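Local atomic coordinates of transcriptional regulator, LuxR family (Burkholderia thailandensis, PDB entry 3MQQ), a protein that probably regulates transcription by binding DNA as a member of the LuxR family, the chain here being its PAS domain. Residues F9-G15 and D26-L31; E48-P52 and R78-R82; I64-A70 and R99-L103. One frame throughout, in Å; residues are numbered along the deposited sequence.

Interaction 1 (F9-G15 and D26-L31); sequences FHLAPIG and DCNDEL
Helix 5-11 ends in residues 9-11, and Ala12 (phi/psi -54/139) is the first residue to leave helical angles; the chain then runs through Pro13 and Ile14 into the strand beginning at Gly15. Opposite it, the end of strand 23-27 (Asp26-Cys27) passes through Asn28 (-102/175) into the helix that starts at Asp29. The CA atoms of His10 and Asn28 lie 5.0 Å apart, and those of Gly15 and Leu31 close to 3.9 Å, where a CB on Gly15 would crowd Leu31 CD1. Asn28 is the hub. With chi1 in p (64°), its ND2 donates to Phe9 O (3.0 Å) and Ile14 O (2.9 Å), while OD1 accepts from Leu31 N (3.1 Å) as the N-cap of helix 29-34 and also from the backbone of Leu16. Phe9, chi1 t, sets CE2 3.4 Å from Cys27 C. Glu30 CG packs 3.4 Å from Ile14 C. One water donates to His10 O (2.8 Å) and Ala12 O (2.9 Å) and accepts from Glu30 N (3.2 Å); a second joins His10 O (2.8 Å) to Asp29 N (2.7 Å). Asp26 OD2 turns to Tyr5 OH of the second subunit, and the contact is part of the interface with that subunit. A single buried amide thus satisfies two carbonyls of the N-terminal segment and caps a helix of the PAS core.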
loop_
_atom_site.group_PDB
_atom_site.type_symbol
_atom_site.label_atom_id
_atom_site.label_comp_id
_atom_site.label_asym_id
_atom_site.label_seq_id
_atom_site.Cartn_x
_atom_site.Cartn_y
_atom_site.Cartn_z
ATOM N N PHE B 9 -2.582 9.472 4.087
ATOM C CA PHE B 9 -2.643 9.382 2.620
ATOM C C PHE B 9 -1.402 10.059 1.994
ATOM O O PHE B 9 -0.731 9.490 1.140
ATOM C CB PHE B 9 -3.923 10.057 2.125
ATOM C CG PHE B 9 -4.087 10.042 0.625
ATOM C CD1 PHE B 9 -4.710 8.965 -0.000
ATOM C CD2 PHE B 9 -3.641 11.107 -0.150
ATOM C CE1 PHE B 9 -4.892 8.950 -1.407
ATOM C CE2 PHE B 9 -3.836 11.114 -1.557
ATOM C CZ PHE B 9 -4.462 10.019 -2.176
ATOM N N HIS B 10 -1.122 11.280 2.425
ATOM C CA HIS B 10 0.017 12.019 1.873
ATOM C C HIS B 10 1.411 11.561 2.287
ATOM O O HIS B 10 2.381 11.805 1.546
ATOM C CB HIS B 10 -0.200 13.518 2.074
ATOM C CG HIS B 10 -1.241 14.073 1.153
ATOM N ND1 HIS B 10 -2.460 14.542 1.593
ATOM C CD2 HIS B 10 -1.263 14.182 -0.197
ATOM C CE1 HIS B 10 -3.171 14.955 0.557
ATOM N NE2 HIS B 10 -2.466 14.746 -0.539
ATOM N N LEU B 11 1.508 10.901 3.438
ATOM C CA LEU B 11 2.783 10.417 4.004
ATOM C C LEU B 11 3.138 9.020 3.495
ATOM O O LEU B 11 4.302 8.604 3.600
ATOM C CB LEU B 11 2.694 10.352 5.541
ATOM C CG LEU B 11 3.921 9.990 6.395
ATOM C CD1 LEU B 11 4.985 11.087 6.265
ATOM C CD2 LEU B 11 3.532 9.779 7.854
ATOM N N ALA B 12 2.137 8.289 2.987
ATOM C CA ALA B 12 2.296 6.857 2.684
ATOM C C ALA B 12 3.479 6.577 1.790
ATOM O O ALA B 12 3.704 7.283 0.839
ATOM C CB ALA B 12 1.013 6.283 2.048
ATOM N N PRO B 13 4.234 5.506 2.084
ATOM C CA PRO B 13 5.463 5.167 1.387
ATOM C C PRO B 13 5.223 4.493 0.046
ATOM O O PRO B 13 6.187 4.038 -0.604
ATOM C CB PRO B 13 6.134 4.169 2.338
ATOM C CG PRO B 13 5.027 3.578 3.115
ATOM C CD PRO B 13 3.963 4.632 3.232
ATOM N N ILE B 14 3.954 4.344 -0.303
ATOM C CA ILE B 14 3.558 3.818 -1.611
ATOM C C ILE B 14 2.651 4.831 -2.296
ATOM O O ILE B 14 1.996 5.658 -1.650
ATOM C CB ILE B 14 2.814 2.464 -1.523
ATOM C CG1 ILE B 14 1.530 2.605 -0.701
ATOM C CG2 ILE B 14 3.737 1.365 -0.986
ATOM C CD1 ILE B 14 0.687 1.382 -0.699
ATOM N N GLY B 15 2.600 4.740 -3.611
ATOM C CA GLY B 15 1.736 5.618 -4.381
ATOM C C GLY B 15 0.286 5.280 -4.129
ATOM O O GLY B 15 -0.099 4.108 -4.129
ATOM N N ASP B 26 -7.359 12.161 -6.901
ATOM C CA ASP B 26 -6.405 12.628 -5.907
ATOM C C ASP B 26 -5.281 11.623 -5.855
ATOM O O ASP B 26 -5.478 10.462 -6.202
ATOM C CB ASP B 26 -7.071 12.805 -4.535
ATOM C CG ASP B 26 -6.252 13.650 -3.574
ATOM O OD1 ASP B 26 -5.209 14.238 -3.957
ATOM O OD2 ASP B 26 -6.672 13.757 -2.402
ATOM N N CYS B 27 -4.098 12.084 -5.463
ATOM C CA CYS B 27 -2.972 11.181 -5.334
ATOM C C CYS B 27 -1.978 11.784 -4.357
ATOM O O CYS B 27 -2.067 12.963 -3.962
ATOM C CB CYS B 27 -2.294 10.875 -6.705
ATOM S SG CYS B 27 -1.298 12.257 -7.408
ATOM N N ASN B 28 -1.029 10.966 -3.952
ATOM C CA ASN B 28 -0.001 11.441 -3.051
ATOM C C ASN B 28 1.337 11.731 -3.744
ATOM O O ASN B 28 1.515 11.445 -4.962
ATOM C CB ASN B 28 0.167 10.491 -1.831
ATOM C CG ASN B 28 0.641 9.096 -2.201
ATOM O OD1 ASN B 28 0.964 8.792 -3.356
ATOM N ND2 ASN B 28 0.698 8.232 -1.190
ATOM N N ASP B 29 2.269 12.274 -2.952
ATOM C CA ASP B 29 3.603 12.640 -3.459
ATOM C C ASP B 29 4.368 11.398 -3.932
ATOM O O ASP B 29 5.133 11.479 -4.882
ATOM C CB ASP B 29 4.415 13.454 -2.433
ATOM C CG ASP B 29 4.113 14.950 -2.482
ATOM O OD1 ASP B 29 3.404 15.416 -3.403
ATOM O OD2 ASP B 29 4.619 15.691 -1.618
ATOM N N GLU B 30 4.174 10.243 -3.273
ATOM C CA GLU B 30 4.868 9.035 -3.715
ATOM C C GLU B 30 4.489 8.641 -5.137
ATOM O O GLU B 30 5.373 8.204 -5.914
ATOM C CB GLU B 30 4.666 7.866 -2.736
ATOM C CG GLU B 30 5.502 6.568 -3.031
ATOM C CD GLU B 30 7.003 6.782 -3.093
ATOM O OE1 GLU B 30 7.519 7.650 -2.369
ATOM O OE2 GLU B 30 7.679 6.040 -3.858
ATOM N N LEU B 31 3.202 8.749 -5.475
ATOM C CA LEU B 31 2.776 8.454 -6.864
ATOM C C LEU B 31 3.499 9.367 -7.855
ATOM O O LEU B 31 4.003 8.897 -8.897
ATOM C CB LEU B 31 1.261 8.574 -7.038
ATOM C CG LEU B 31 0.898 8.090 -8.451
ATOM C CD1 LEU B 31 0.878 6.550 -8.543
ATOM C CD2 LEU B 31 -0.404 8.708 -8.939
HETATM O O HOH W 1 3.514 9.980 -0.188
HETATM O O HOH W 2 1.692 13.476 -0.613
#

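Interaction 2 (E48-P52 and R78-R82); sequences EVLYP and RIMKR. With EOH (ethanol), chain H.
A loop-to-edge-strand contact lies here on the PAS domain: the 3-10 turn 48-50 and the following Tyr51 and Pro52, just ahead of helix 54-71, pack against the end of strand 74-81, outermost in the five-stranded antiparallel sheet of this chain. Nearest CA pairs are Leu50-Lys81 (5.1 Å) and Tyr51-Met80 (4.8 Å). Within the turn, Tyr51 N bonds to Glu48 O (3.2 Å); Tyr51 itself is extended (-87/157). The backbone link is Lys81 N to Leu50 O, 2.8 Å. Lys81 curls its side chain (chi3 and chi4 both p) so that NZ makes a weak 3.4 Å hydrogen bond to Val49 O, and one water donates to Val49 O and Lys81 O (2.7 Å each) while accepting from Lys81 NZ (2.8 Å). Met80, a selenomethionine with all three chi angles in m, lies over one face of the Tyr51 ring: SE and CE are each 3.8 Å from the centroid, a Met-aromatic contact combined with a CH-pi one. Its CE also meets Leu50 CB at 3.7 Å, and Pro52 CG touches Ile79 CG2 at 3.9 Å. At the far end of the ring, Tyr51 OH accepts from Arg78 NH1 (3.0 Å) and forms a very short hydrogen bond of 2.5 Å with the O atom of an ethanol. The ethanol, probably from the crystallisation liquor, is also hydrogen-bonded to Arg22 and may mark a small pocket of the PAS fold. Arg78 NE is salt-bridged to Asp76. Ile60 of helix 54-71 touches both Tyr51 and Arg78, while Phe88 on adjacent strand 87-96 packs against Met80.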
loop_
_atom_site.group_PDB
_atom_site.type_symbol
_atom_site.label_atom_id
_atom_site.label_comp_id
_atom_site.label_asym_id
_atom_site.label_seq_id
_atom_site.Cartn_x
_atom_site.Cartn_y
_atom_site.Cartn_z
ATOM N N GLU B 48 -4.661 6.202 -18.376
ATOM C CA GLU B 48 -4.101 5.796 -19.696
ATOM C C GLU B 48 -2.660 6.278 -19.927
ATOM O O GLU B 48 -1.839 5.588 -20.563
ATOM C CB GLU B 48 -5.020 6.337 -20.815
ATOM C CG GLU B 48 -4.656 6.002 -22.288
ATOM C CD GLU B 48 -5.658 6.612 -23.295
ATOM O OE1 GLU B 48 -5.591 6.263 -24.494
ATOM O OE2 GLU B 48 -6.514 7.451 -22.898
ATOM N N VAL B 49 -2.352 7.462 -19.406
ATOM C CA VAL B 49 -1.026 8.070 -19.628
ATOM C C VAL B 49 0.110 7.346 -18.881
ATOM O O VAL B 49 1.277 7.540 -19.188
ATOM C CB VAL B 49 -1.027 9.619 -19.363
ATOM C CG1 VAL B 49 -2.007 10.302 -20.276
ATOM C CG2 VAL B 49 -1.311 9.981 -17.899
ATOM N N LEU B 50 -0.263 6.536 -17.900
ATOM C CA LEU B 50 0.688 5.853 -17.043
ATOM C C LEU B 50 1.028 4.508 -17.662
ATOM O O LEU B 50 1.952 3.862 -17.238
ATOM C CB LEU B 50 0.129 5.650 -15.633
ATOM C CG LEU B 50 -0.392 6.855 -14.844
ATOM C CD1 LEU B 50 -1.047 6.360 -13.550
ATOM C CD2 LEU B 50 0.690 7.886 -14.562
ATOM N N TYR B 51 0.245 4.080 -18.655
ATOM C CA TYR B 51 0.489 2.811 -19.342
ATOM C C TYR B 51 1.467 2.979 -20.504
ATOM O O TYR B 51 1.613 4.084 -21.046
ATOM C CB TYR B 51 -0.841 2.210 -19.844
ATOM C CG TYR B 51 -1.696 1.598 -18.756
ATOM C CD1 TYR B 51 -1.536 0.252 -18.387
ATOM C CD2 TYR B 51 -2.639 2.370 -18.053
ATOM C CE1 TYR B 51 -2.313 -0.342 -17.369
ATOM C CE2 TYR B 51 -3.420 1.784 -17.034
ATOM C CZ TYR B 51 -3.241 0.443 -16.691
ATOM O OH TYR B 51 -3.999 -0.116 -15.694
ATOM N N PRO B 52 2.130 1.883 -20.912
ATOM C CA PRO B 52 3.087 1.953 -22.010
ATOM C C PRO B 52 2.418 2.427 -23.289
ATOM O O PRO B 52 3.061 3.052 -24.131
ATOM C CB PRO B 52 3.542 0.506 -22.164
ATOM C CG PRO B 52 3.375 -0.074 -20.765
ATOM C CD PRO B 52 2.077 0.539 -20.309
ATOM N N ARG B 78 2.607 -5.098 -13.321
ATOM C CA ARG B 78 2.662 -4.798 -14.745
ATOM C C ARG B 78 3.691 -3.762 -15.072
ATOM O O ARG B 78 4.190 -3.060 -14.206
ATOM C CB ARG B 78 1.304 -4.355 -15.288
ATOM C CG ARG B 78 1.017 -2.867 -15.129
ATOM C CD ARG B 78 0.702 -2.525 -13.678
ATOM N NE ARG B 78 -0.612 -3.022 -13.313
ATOM C CZ ARG B 78 -1.749 -2.361 -13.506
ATOM N NH1 ARG B 78 -1.754 -1.155 -14.061
ATOM N NH2 ARG B 78 -2.884 -2.910 -13.149
ATOM N N ILE B 79 3.955 -3.630 -16.368
ATOM C CA ILE B 79 4.865 -2.611 -16.839
ATOM C C ILE B 79 4.083 -1.312 -17.059
ATOM O O ILE B 79 3.017 -1.318 -17.705
ATOM C CB ILE B 79 5.539 -3.072 -18.148
ATOM C CG1 ILE B 79 6.492 -4.231 -17.826
ATOM C CG2 ILE B 79 6.249 -1.900 -18.839
ATOM C CD1 ILE B 79 6.914 -5.058 -19.044
HETATM N N MSE B 80 4.598 -0.233 -16.468
HETATM C CA MSE B 80 4.039 1.094 -16.621
HETATM C C MSE B 80 5.087 2.046 -17.174
HETATM O O MSE B 80 6.227 1.646 -17.386
HETATM C CB MSE B 80 3.469 1.575 -15.269
HETATM C CG MSE B 80 2.414 0.589 -14.725
HETATM SE SE MSE B 80 0.792 0.558 -15.783
HETATM C CE MSE B 80 -0.134 2.050 -14.949
ATOM N N LYS B 81 4.670 3.282 -17.416
ATOM C CA LYS B 81 5.476 4.298 -18.087
ATOM C C LYS B 81 5.617 5.583 -17.258
ATOM O O LYS B 81 4.634 6.285 -16.998
ATOM C CB LYS B 81 4.847 4.629 -19.450
ATOM C CG LYS B 81 5.731 5.506 -20.332
ATOM C CD LYS B 81 5.101 5.691 -21.706
ATOM C CE LYS B 81 3.911 6.632 -21.629
ATOM N NZ LYS B 81 4.257 7.764 -20.743
ATOM N N ARG B 82 6.854 5.925 -16.894
ATOM C CA ARG B 82 7.127 7.204 -16.222
ATOM C C ARG B 82 6.974 8.384 -17.186
ATOM O O ARG B 82 7.069 8.212 -18.402
ATOM C CB ARG B 82 8.536 7.208 -15.595
ATOM C CG ARG B 82 8.872 5.976 -14.757
ATOM C CD ARG B 82 10.228 6.125 -14.060
ATOM N NE ARG B 82 10.843 4.859 -13.654
ATOM C CZ ARG B 82 10.621 4.252 -12.491
ATOM N NH1 ARG B 82 9.760 4.781 -11.608
ATOM N NH2 ARG B 82 11.246 3.122 -12.211
HETATM C C1 EOH H . -6.803 1.354 -13.939
HETATM C C2 EOH H . -8.242 1.647 -14.254
HETATM O O EOH H . -6.084 1.106 -15.110
HETATM O O HOH W 3 3.535 8.458 -18.146
#

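Interaction 3 (I64-A70 and R99-L103); sequences ISPVMIA and RTAPL. With NA (sodium ion), chain K.
In this PAS domain, the loop between strands 87-96 and 106-112 packs on the C-terminal part of helix 54-71 and gives a sodium ion the carbonyl oxygens of Leu103 and Ala104. The helical segment keeps its i to i+4 bonds, such as Met68 N to Ile64 O (2.8 Å), but is kinked at Pro66, whose N has no bond to the preceding turn. The irregular segment 99-103 runs alongside, with CA pairs Ser65-Pro102 at 5.7 Å and Ile69-Arg99 at 5.0 Å. Pro102 wedges between two side chains, its CB 3.5 Å from Met68 CG (a selenomethionine) and its CG 3.8 Å from Ile69 CG1; Leu103 CD2 meets Ile64 CG2 at 3.7 Å. Arg99, with chi1 p and chi2 and chi3 t, reaches along the helix so that NH1 donates to Ile69 O at 2.8 Å, while its O receives a CA-H...O contact from Ile69 CA (3.5 Å). Ser19 and Arg22 also bind the sodium, 2.9 Å from Leu103 O and 2.7 Å from a water.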
loop_
_atom_site.group_PDB
_atom_site.type_symbol
_atom_site.label_atom_id
_atom_site.label_comp_id
_atom_site.label_asym_id
_atom_site.label_seq_id
_atom_site.Cartn_x
_atom_site.Cartn_y
_atom_site.Cartn_z
ATOM N N ILE B 64 -8.867 -6.331 -15.580
ATOM C CA ILE B 64 -9.238 -5.856 -14.243
ATOM C C ILE B 64 -10.703 -6.144 -13.922
ATOM O O ILE B 64 -11.007 -6.717 -12.819
ATOM C CB ILE B 64 -8.956 -4.338 -14.060
ATOM C CG1 ILE B 64 -7.451 -4.072 -13.950
ATOM C CG2 ILE B 64 -9.660 -3.795 -12.804
ATOM C CD1 ILE B 64 -7.069 -2.593 -14.060
ATOM N N SER B 65 -11.598 -5.764 -14.883
ATOM C CA SER B 65 -13.046 -5.843 -14.624
ATOM C C SER B 65 -13.553 -7.170 -14.026
ATOM O O SER B 65 -14.073 -7.157 -12.912
ATOM C CB SER B 65 -13.870 -5.404 -15.842
ATOM O OG SER B 65 -13.738 -4.004 -16.027
ATOM N N PRO B 66 -13.362 -8.308 -14.724
ATOM C CA PRO B 66 -13.946 -9.542 -14.190
ATOM C C PRO B 66 -13.293 -10.051 -12.901
ATOM O O PRO B 66 -13.977 -10.631 -12.065
ATOM C CB PRO B 66 -13.778 -10.549 -15.341
ATOM C CG PRO B 66 -12.650 -10.026 -16.140
ATOM C CD PRO B 66 -12.748 -8.529 -16.052
ATOM N N VAL B 67 -11.995 -9.808 -12.726
ATOM C CA VAL B 67 -11.335 -10.149 -11.467
ATOM C C VAL B 67 -11.926 -9.304 -10.352
ATOM O O VAL B 67 -12.228 -9.822 -9.281
ATOM C CB VAL B 67 -9.792 -9.958 -11.537
ATOM C CG1 VAL B 67 -9.131 -10.314 -10.196
ATOM C CG2 VAL B 67 -9.211 -10.816 -12.649
HETATM N N MSE B 68 -12.082 -8.002 -10.608
HETATM C CA MSE B 68 -12.594 -7.098 -9.578
HETATM C C MSE B 68 -14.040 -7.412 -9.209
HETATM O O MSE B 68 -14.418 -7.361 -8.029
HETATM C CB MSE B 68 -12.446 -5.633 -10.010
HETATM C CG MSE B 68 -12.977 -4.645 -8.976
HETATM SE SE MSE B 68 -11.736 -4.381 -7.464
HETATM C CE MSE B 68 -10.579 -3.041 -8.292
ATOM N N ILE B 69 -14.851 -7.720 -10.219
ATOM C CA ILE B 69 -16.252 -8.061 -9.982
ATOM C C ILE B 69 -16.329 -9.359 -9.180
ATOM O O ILE B 69 -17.021 -9.421 -8.169
ATOM C CB ILE B 69 -17.040 -8.189 -11.287
ATOM C CG1 ILE B 69 -17.001 -6.873 -12.060
ATOM C CG2 ILE B 69 -18.502 -8.607 -10.995
ATOM C CD1 ILE B 69 -17.205 -7.017 -13.562
ATOM N N ALA B 70 -15.589 -10.370 -9.630
ATOM C CA ALA B 70 -15.639 -11.703 -9.015
ATOM C C ALA B 70 -15.099 -11.745 -7.588
ATOM O O ALA B 70 -15.617 -12.464 -6.754
ATOM C CB ALA B 70 -14.922 -12.717 -9.878
ATOM N N ARG B 99 -18.123 -3.255 -6.176
ATOM C CA ARG B 99 -17.468 -4.258 -7.037
ATOM C C ARG B 99 -18.144 -4.457 -8.387
ATOM O O ARG B 99 -17.487 -4.826 -9.367
ATOM C CB ARG B 99 -17.245 -5.601 -6.322
ATOM C CG ARG B 99 -18.470 -6.453 -6.122
ATOM C CD ARG B 99 -18.096 -7.788 -5.499
ATOM N NE ARG B 99 -19.293 -8.526 -5.110
ATOM C CZ ARG B 99 -19.562 -9.786 -5.442
ATOM N NH1 ARG B 99 -18.713 -10.496 -6.171
ATOM N NH2 ARG B 99 -20.686 -10.336 -5.031
ATOM N N THR B 100 -19.457 -4.227 -8.444
ATOM C CA THR B 100 -20.173 -4.278 -9.723
ATOM C C THR B 100 -19.958 -3.026 -10.590
ATOM O O THR B 100 -20.461 -2.945 -11.719
ATOM C CB THR B 100 -21.685 -4.589 -9.556
ATOM O OG1 THR B 100 -22.349 -3.471 -8.960
ATOM C CG2 THR B 100 -21.885 -5.830 -8.688
ATOM N N ALA B 101 -19.220 -2.052 -10.067
ATOM C CA ALA B 101 -18.754 -0.937 -10.879
ATOM C C ALA B 101 -17.237 -0.845 -10.707
ATOM O O ALA B 101 -16.736 0.089 -10.070
ATOM C CB ALA B 101 -19.448 0.353 -10.470
ATOM N N PRO B 102 -16.505 -1.838 -11.263
ATOM C CA PRO B 102 -15.103 -2.089 -10.905
ATOM C C PRO B 102 -14.136 -0.974 -11.281
ATOM O O PRO B 102 -13.119 -0.784 -10.599
ATOM C CB PRO B 102 -14.764 -3.358 -11.700
ATOM C CG PRO B 102 -15.756 -3.376 -12.842
ATOM C CD PRO B 102 -17.003 -2.869 -12.194
ATOM N N LEU B 103 -14.446 -0.275 -12.368
ATOM C CA LEU B 103 -13.606 0.789 -12.901
ATOM C C LEU B 103 -14.154 2.183 -12.603
ATOM O O LEU B 103 -13.625 3.178 -13.101
ATOM C CB LEU B 103 -13.409 0.586 -14.406
ATOM C CG LEU B 103 -12.603 -0.682 -14.726
ATOM C CD1 LEU B 103 -12.434 -0.909 -16.228
ATOM C CD2 LEU B 103 -11.252 -0.677 -14.015
HETATM NA NA NA K . -11.477 4.286 -11.464
HETATM O O HOH W 4 -9.723 2.417 -12.310
#

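Overall arrangement
From the N terminus, interaction 1 closes first, joining the end of helix 5-11 to the turn between strand 23-27 and helix 29-34, after a short span holding the first strands of the sheet. Interactions 2 and 3 follow in series with it but cross each other: residues 48-52, 64-70, 78-82 and 99-103 alternate. Helix 54-71 lies within the loop closed by interaction 2, and its C-terminal part is then held by interaction 3. These two touch where Ile64 CD1 meets Tyr51 OH and Arg78 NH2. Interactions 1 and 2 reach the two outermost strands of the sheet, while interactions 1 and 3, their centres 24 Å apart, lie on opposite sides of the chain's centre.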